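Local coordinates for esterase LipW (Mycobacterium marinum, PDB 3QH4), which probably hydrolyses ester bonds, with strict selectivity for its substrates, as an alpha/beta hydrolase of the hormone-sensitive-lipase-like family, at residues A[260-263]-A[264-267]; A[284-287]-A[288-292]. All blocks are in the same frame, centred on the assembly; numbering follows the deposited sequence.

Contact 1 of 2, residues A[260-263]-A[264-267]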
ATOM      1  N   PHE A 260     -11.291   2.192   7.004  1.00  4.08           N
ATOM      2  CA  PHE A 260     -10.644   3.304   6.295  1.00  4.45           C
ATOM      3  C   PHE A 260     -11.510   3.878   5.175  1.00  3.79           C
ATOM      4  O   PHE A 260     -11.120   4.828   4.528  1.00  3.87           O
ATOM      5  CB  PHE A 260      -9.286   2.860   5.759  1.00  3.15           C
ATOM      6  CG  PHE A 260      -8.394   2.332   6.844  1.00  4.04           C
ATOM      7  CD1 PHE A 260      -7.955   3.175   7.868  1.00  3.76           C
ATOM      8  CD2 PHE A 260      -8.044   1.000   6.865  1.00  4.81           C
ATOM      9  CE1 PHE A 260      -7.156   2.635   8.932  1.00  4.27           C
ATOM     10  CE2 PHE A 260      -7.262   0.481   7.895  1.00  3.76           C
ATOM     11  CZ  PHE A 260      -6.821   1.293   8.912  1.00  4.78           C
ATOM     12  N   ARG A 261     -12.713   3.342   5.001  1.00  4.16           N
ATOM     13  CA  ARG A 261     -13.534   3.785   3.872  1.00  4.25           C
ATOM     14  C   ARG A 261     -13.806   5.287   3.905  1.00  4.51           C
ATOM     15  O   ARG A 261     -13.699   5.963   2.888  1.00  4.00           O
ATOM     16  CB  ARG A 261     -14.875   3.032   3.879  1.00  3.84           C
ATOM     17  CG  ARG A 261     -15.846   3.558   2.800  1.00  7.83           C
ATOM     18  CD  ARG A 261     -17.238   3.063   3.119  1.00  7.48           C
ATOM     19  NE  ARG A 261     -17.870   3.739   4.255  1.00  6.97           N
ATOM     20  CZ  ARG A 261     -18.835   3.178   4.971  1.00  6.70           C
ATOM     21  NH1 ARG A 261     -19.197   1.917   4.729  1.00  6.12           N
ATOM     22  NH2 ARG A 261     -19.434   3.851   5.946  1.00  7.04           N
ATOM     23  N   ASP A 262     -14.221   5.820   5.053  1.00  4.42           N
ATOM     24  CA  ASP A 262     -14.599   7.254   5.035  1.00  4.49           C
ATOM     25  C   ASP A 262     -13.418   8.190   4.802  1.00  4.55           C
ATOM     26  O   ASP A 262     -13.544   9.215   4.117  1.00  3.22           O
ATOM     27  CB  ASP A 262     -15.325   7.640   6.332  1.00  5.62           C
ATOM     28  CG  ASP A 262     -16.731   7.045   6.410  1.00  5.29           C
ATOM     29  OD1 ASP A 262     -17.167   6.319   5.478  1.00  7.12           O
ATOM     30  OD2 ASP A 262     -17.393   7.286   7.437  1.00  7.63           O
ATOM     31  N   GLU A 263     -12.262   7.853   5.363  1.00  4.17           N
ATOM     32  CA  GLU A 263     -11.112   8.756   5.105  1.00  4.91           C
ATOM     33  C   GLU A 263     -10.699   8.678   3.628  1.00  4.70           C
ATOM     34  O   GLU A 263     -10.242   9.651   3.055  1.00  4.57           O
ATOM     35  CB  GLU A 263      -9.966   8.490   6.082  1.00  3.62           C
ATOM     36  CG  GLU A 263      -9.253   7.159   5.928  1.00  3.62           C
ATOM     37  CD  GLU A 263      -8.655   6.712   7.242  1.00  4.15           C
ATOM     38  OE1 GLU A 263      -7.417   6.607   7.303  1.00  4.64           O
ATOM     39  OE2 GLU A 263      -9.428   6.515   8.218  1.00  4.63           O
ATOM     40  N   VAL A 264     -10.929   7.518   3.010  1.00  4.15           N
ATOM     41  CA  VAL A 264     -10.688   7.368   1.576  1.00  3.97           C
ATOM     42  C   VAL A 264     -11.616   8.288   0.789  1.00  3.63           C
ATOM     43  O   VAL A 264     -11.171   9.034  -0.077  1.00  3.55           O
ATOM     44  CB  VAL A 264     -10.870   5.905   1.115  1.00  2.83           C
ATOM     45  CG1 VAL A 264     -11.020   5.835  -0.421  1.00  5.62           C
ATOM     46  CG2 VAL A 264      -9.686   5.100   1.542  1.00  4.65           C
ATOM     47  N   LEU A 265     -12.903   8.229   1.100  1.00  3.29           N
ATOM     48  CA  LEU A 265     -13.861   9.094   0.436  1.00  4.57           C
ATOM     49  C   LEU A 265     -13.559  10.592   0.663  1.00  5.25           C
ATOM     50  O   LEU A 265     -13.658  11.384  -0.273  1.00  5.04           O
ATOM     51  CB  LEU A 265     -15.280   8.745   0.896  1.00  4.87           C
ATOM     52  CG  LEU A 265     -15.805   7.386   0.453  1.00  6.90           C
ATOM     53  CD1 LEU A 265     -17.132   7.071   1.168  1.00  7.10           C
ATOM     54  CD2 LEU A 265     -15.994   7.372  -1.092  1.00  7.45           C
ATOM     55  N   ASP A 266     -13.237  10.985   1.904  1.00  5.44           N
ATOM     56  CA  ASP A 266     -12.893  12.381   2.220  0.60  6.58           C
ATOM     57  C   ASP A 266     -11.692  12.828   1.367  1.00  6.34           C
ATOM     58  O   ASP A 266     -11.679  13.917   0.787  1.00  5.99           O
ATOM     59  CB  ASP A 266     -12.544  12.530   3.717  0.60  7.25           C
ATOM     60  CG  ASP A 266     -13.749  12.309   4.671  0.60  9.40           C
ATOM     61  OD1 ASP A 266     -14.922  12.425   4.266  0.60 12.76           O
ATOM     62  OD2 ASP A 266     -13.498  12.037   5.878  0.60 14.87           O
ATOM     63  N   TYR A 267     -10.674  11.973   1.298  1.00  5.43           N
ATOM     64  CA  TYR A 267      -9.426  12.325   0.600  1.00  5.12           C
ATOM     65  C   TYR A 267      -9.695  12.448  -0.899  1.00  4.36           C
ATOM     66  O   TYR A 267      -9.218  13.379  -1.550  1.00  4.32           O
ATOM     67  CB  TYR A 267      -8.356  11.257   0.851  1.00  4.31           C
ATOM     68  CG  TYR A 267      -6.923  11.693   0.552  1.00  5.94           C
ATOM     69  CD1 TYR A 267      -6.304  12.708   1.307  1.00  6.60           C
ATOM     70  CD2 TYR A 267      -6.200  11.111  -0.473  1.00  5.56           C
ATOM     71  CE1 TYR A 267      -4.975  13.110   1.031  1.00  8.21           C
ATOM     72  CE2 TYR A 267      -4.885  11.510  -0.759  1.00  6.78           C
ATOM     73  CZ  TYR A 267      -4.280  12.492   0.019  1.00  9.11           C
ATOM     74  OH  TYR A 267      -2.976  12.863  -0.257  1.00  9.31           O
TER

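Contact 2 of 2, residues A[284-287]-A[288-292]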
ATOM      1  N   PRO A 284     -18.101  -3.176  -3.352  1.00  5.16           N
ATOM      2  CA  PRO A 284     -19.202  -3.603  -2.448  1.00  4.93           C
ATOM      3  C   PRO A 284     -18.871  -4.952  -1.773  1.00  5.45           C
ATOM      4  O   PRO A 284     -18.122  -5.754  -2.339  1.00  5.10           O
ATOM      5  CB  PRO A 284     -20.399  -3.728  -3.416  1.00  5.63           C
ATOM      6  CG  PRO A 284     -19.778  -4.150  -4.736  1.00  6.03           C
ATOM      7  CD  PRO A 284     -18.417  -3.416  -4.774  1.00  6.07           C
ATOM      8  N   ARG A 285     -19.406  -5.166  -0.572  1.00  5.63           N
ATOM      9  CA  ARG A 285     -19.371  -6.473   0.122  1.00  6.11           C
ATOM     10  C   ARG A 285     -17.940  -7.003   0.365  1.00  5.73           C
ATOM     11  O   ARG A 285     -17.708  -8.205   0.414  1.00  5.20           O
ATOM     12  CB  ARG A 285     -20.241  -7.493  -0.619  1.00  7.19           C
ATOM     13  CG  ARG A 285     -21.613  -6.967  -1.004  1.00  9.37           C
ATOM     14  CD  ARG A 285     -22.468  -8.064  -1.647  1.00 13.78           C
ATOM     15  NE  ARG A 285     -22.995  -8.990  -0.658  1.00 18.63           N
ATOM     16  CZ  ARG A 285     -23.415 -10.232  -0.922  1.00 20.47           C
ATOM     17  NH1 ARG A 285     -23.322 -10.753  -2.149  1.00 20.58           N
ATOM     18  NH2 ARG A 285     -23.917 -10.963   0.058  1.00 19.63           N
ATOM     19  N   ALA A 286     -16.997  -6.073   0.550  1.00  4.95           N
ATOM     20  CA  ALA A 286     -15.589  -6.377   0.703  1.00  5.21           C
ATOM     21  C   ALA A 286     -14.992  -5.659   1.928  1.00  6.25           C
ATOM     22  O   ALA A 286     -15.218  -4.473   2.128  1.00  6.22           O
ATOM     23  CB  ALA A 286     -14.810  -5.964  -0.589  1.00  4.86           C
ATOM     24  N   CYS A 287     -14.211  -6.400   2.712  1.00  6.33           N
ATOM     25  CA  CYS A 287     -13.501  -5.882   3.899  1.00  5.73           C
ATOM     26  C   CYS A 287     -12.086  -5.497   3.559  1.00  5.25           C
ATOM     27  O   CYS A 287     -11.601  -5.788   2.453  1.00  5.17           O
ATOM     28  CB  CYS A 287     -13.504  -6.964   5.006  1.00  6.25           C
ATOM     29  SG  CYS A 287     -12.575  -8.468   4.565  1.00  7.67           S
ATOM     30  N   HIS A 288     -11.395  -4.813   4.477  1.00  4.95           N
ATOM     31  CA  HIS A 288      -9.979  -4.528   4.245  1.00  4.89           C
ATOM     32  C   HIS A 288      -9.202  -5.806   3.942  1.00  5.32           C
ATOM     33  O   HIS A 288      -9.379  -6.832   4.610  1.00  5.98           O
ATOM     34  CB  HIS A 288      -9.377  -3.894   5.495  1.00  6.39           C
ATOM     35  CG  HIS A 288      -8.113  -3.148   5.225  1.00  6.37           C
ATOM     36  ND1 HIS A 288      -8.108  -1.917   4.614  1.00  7.56           N
ATOM     37  CD2 HIS A 288      -6.818  -3.437   5.508  1.00 10.22           C
ATOM     38  CE1 HIS A 288      -6.864  -1.469   4.527  1.00  9.09           C
ATOM     39  NE2 HIS A 288      -6.063  -2.367   5.079  1.00  9.72           N
ATOM     40  N   GLY A 289      -8.356  -5.742   2.933  1.00  4.97           N
ATOM     41  CA  GLY A 289      -7.461  -6.839   2.608  1.00  5.08           C
ATOM     42  C   GLY A 289      -8.142  -7.871   1.727  1.00  5.68           C
ATOM     43  O   GLY A 289      -7.603  -8.967   1.575  1.00  5.93           O
ATOM     44  N   PHE A 290      -9.303  -7.529   1.133  1.00  5.21           N
ATOM     45  CA  PHE A 290     -10.074  -8.517   0.333  1.00  5.57           C
ATOM     46  C   PHE A 290      -9.260  -9.190  -0.770  1.00  6.22           C
ATOM     47  O   PHE A 290      -9.394 -10.397  -0.985  1.00  7.26           O
ATOM     48  CB  PHE A 290     -11.385  -7.927  -0.228  1.00  4.98           C
ATOM     49  CG  PHE A 290     -11.195  -6.827  -1.269  1.00  4.74           C
ATOM     50  CD1 PHE A 290     -11.128  -5.487  -0.857  1.00  4.82           C
ATOM     51  CD2 PHE A 290     -11.118  -7.136  -2.647  1.00  3.13           C
ATOM     52  CE1 PHE A 290     -11.000  -4.460  -1.795  1.00  4.83           C
ATOM     53  CE2 PHE A 290     -10.977  -6.134  -3.588  1.00  3.03           C
ATOM     54  CZ  PHE A 290     -10.908  -4.785  -3.163  1.00  4.85           C
ATOM     55  N   ASP A 291      -8.396  -8.423  -1.431  1.00  5.65           N
ATOM     56  CA  ASP A 291      -7.642  -8.959  -2.560  1.00  5.49           C
ATOM     57  C   ASP A 291      -6.481  -9.840  -2.112  1.00  6.16           C
ATOM     58  O   ASP A 291      -6.003 -10.655  -2.917  1.00  6.99           O
ATOM     59  CB  ASP A 291      -7.146  -7.853  -3.487  1.00  5.24           C
ATOM     60  CG  ASP A 291      -6.266  -6.858  -2.753  1.00  6.68           C
ATOM     61  OD1 ASP A 291      -6.754  -6.240  -1.785  1.00  7.16           O
ATOM     62  OD2 ASP A 291      -5.071  -6.740  -3.109  1.00  7.09           O
ATOM     63  N   SER A 292      -6.056  -9.699  -0.848  1.00  6.33           N
ATOM     64  CA  SER A 292      -5.082 -10.617  -0.226  1.00  7.60           C
ATOM     65  C   SER A 292      -5.743 -11.897   0.272  1.00  8.36           C
ATOM     66  O   SER A 292      -5.177 -13.010   0.117  1.00  8.15           O
ATOM     67  CB  SER A 292      -4.377  -9.904   0.938  1.00  8.25           C
ATOM     68  OG  SER A 292      -3.626  -8.807   0.438  1.00  9.89           O
TER

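Contact 1 of 2, residues A[260-263]-A[264-267]
R261 turns its CG away from its own backbone N (chi1 174°), while L265, one turn further on, holds CG anti to its carbonyl carbon (chi1 -68°); these settings bring R261 CG and L265 CD1 to 4.1 Å, the two chains running obliquely past each other. Beyond this apolar touch the arginine bends at chi3 (74°), which folds the guanidinium back to D262: NE gives OD1 a 2.9 Å hydrogen bond almost in the guanidinium plane, part of a salt bridge, and NH2 adds a weak bond to the same oxygen. Arginine suits the place because its aliphatic stem can lie beside leucine while its polar end reaches a carboxylate and, through NH1, the carbonyl of E256. D262 uses its other oxygen, OD2, to accept from the N of S204.

Four backbone bonds join successive turns. V264 N to F260 O, at 3.1 Å, is the first, and D266 N to D262 O, at 2.9 Å, is nearly straight. This is the opening of helix 261-273, the connection of a beta-alpha-beta unit between strands 250-255 and 278-283 of the hydrolase sheet. V264 packs on both strands, its compact branched side chain suiting a place between helix and sheet, where it touches I252, C254 and L280; its CG2 also lies 3.3 Å from F260 O.

E263 sets CG between its backbone N and carbonyl carbon, and its extended chain brings the carboxylate carbon, CD, to the rim of the F260 ring, in the ring's plane. There the buried OE1 accepts from the backbone N atoms of both L197 and D198, so two bonds hold that oxygen. F260 in turn donates its backbone N to D258 OD1 and sets its ring edge-to-face with H288.

Contact 2 of 2, residues A[284-287]-A[288-292]
C287 and F290 close a type II beta turn at the end of the short, weakly bonded strand 286-287: F290 N approaches C287 O at 3.2 Å, a weak bond whose N-H...O angle is 129°. G289, with phi 85°, takes the positive-phi position that a residue without a side chain adopts easily, and it also serves as N-cap of helix 290-293.

F290 places CG between its backbone N and carbonyl carbon (chi1 66°), which swings the ring back over the strand. A286 CB lies over one face, 4.1 Å from the ring centroid in a CH-pi contact, and comes nearest at CD1, 3.7 Å away. C287 O meets the same ring at its edge, CD1 being 3.4 Å off. The small methyl of alanine fits under the broad phenyl, which L19 and W297 also touch. H288 takes no part in this packing; its ND1 is hydrogen-bonded to D258 OD2 and its NE2 to S166 OG, so both ring nitrogens are engaged. G289 N is bonded to Q194 OE1. The pattern is consistent with the histidine loop of an alpha/beta hydrolase, presenting H288 to a probable Ser-His-Asp triad with S166 and D258.

Overall arrangement
Contact 1 comes first along the chain and contact 2 follows it, their centres 15 Å apart; between them in sequence runs strand 278-283, the outermost strand at one end of the eight-stranded sheet. Contact 1 begins the helix leading into that strand; contact 2 lies just past its end, where the chain turns a corner toward helix 290-293. The two touch where F260 CD2 packs on H288 CE1 at 3.6 Å, and they share D258 as a partner. Of the probable catalytic triad, contact 2 supplies the histidine and contact 1 follows closely on the acid, while S166, probably on the nucleophile elbow, comes from much earlier in the chain.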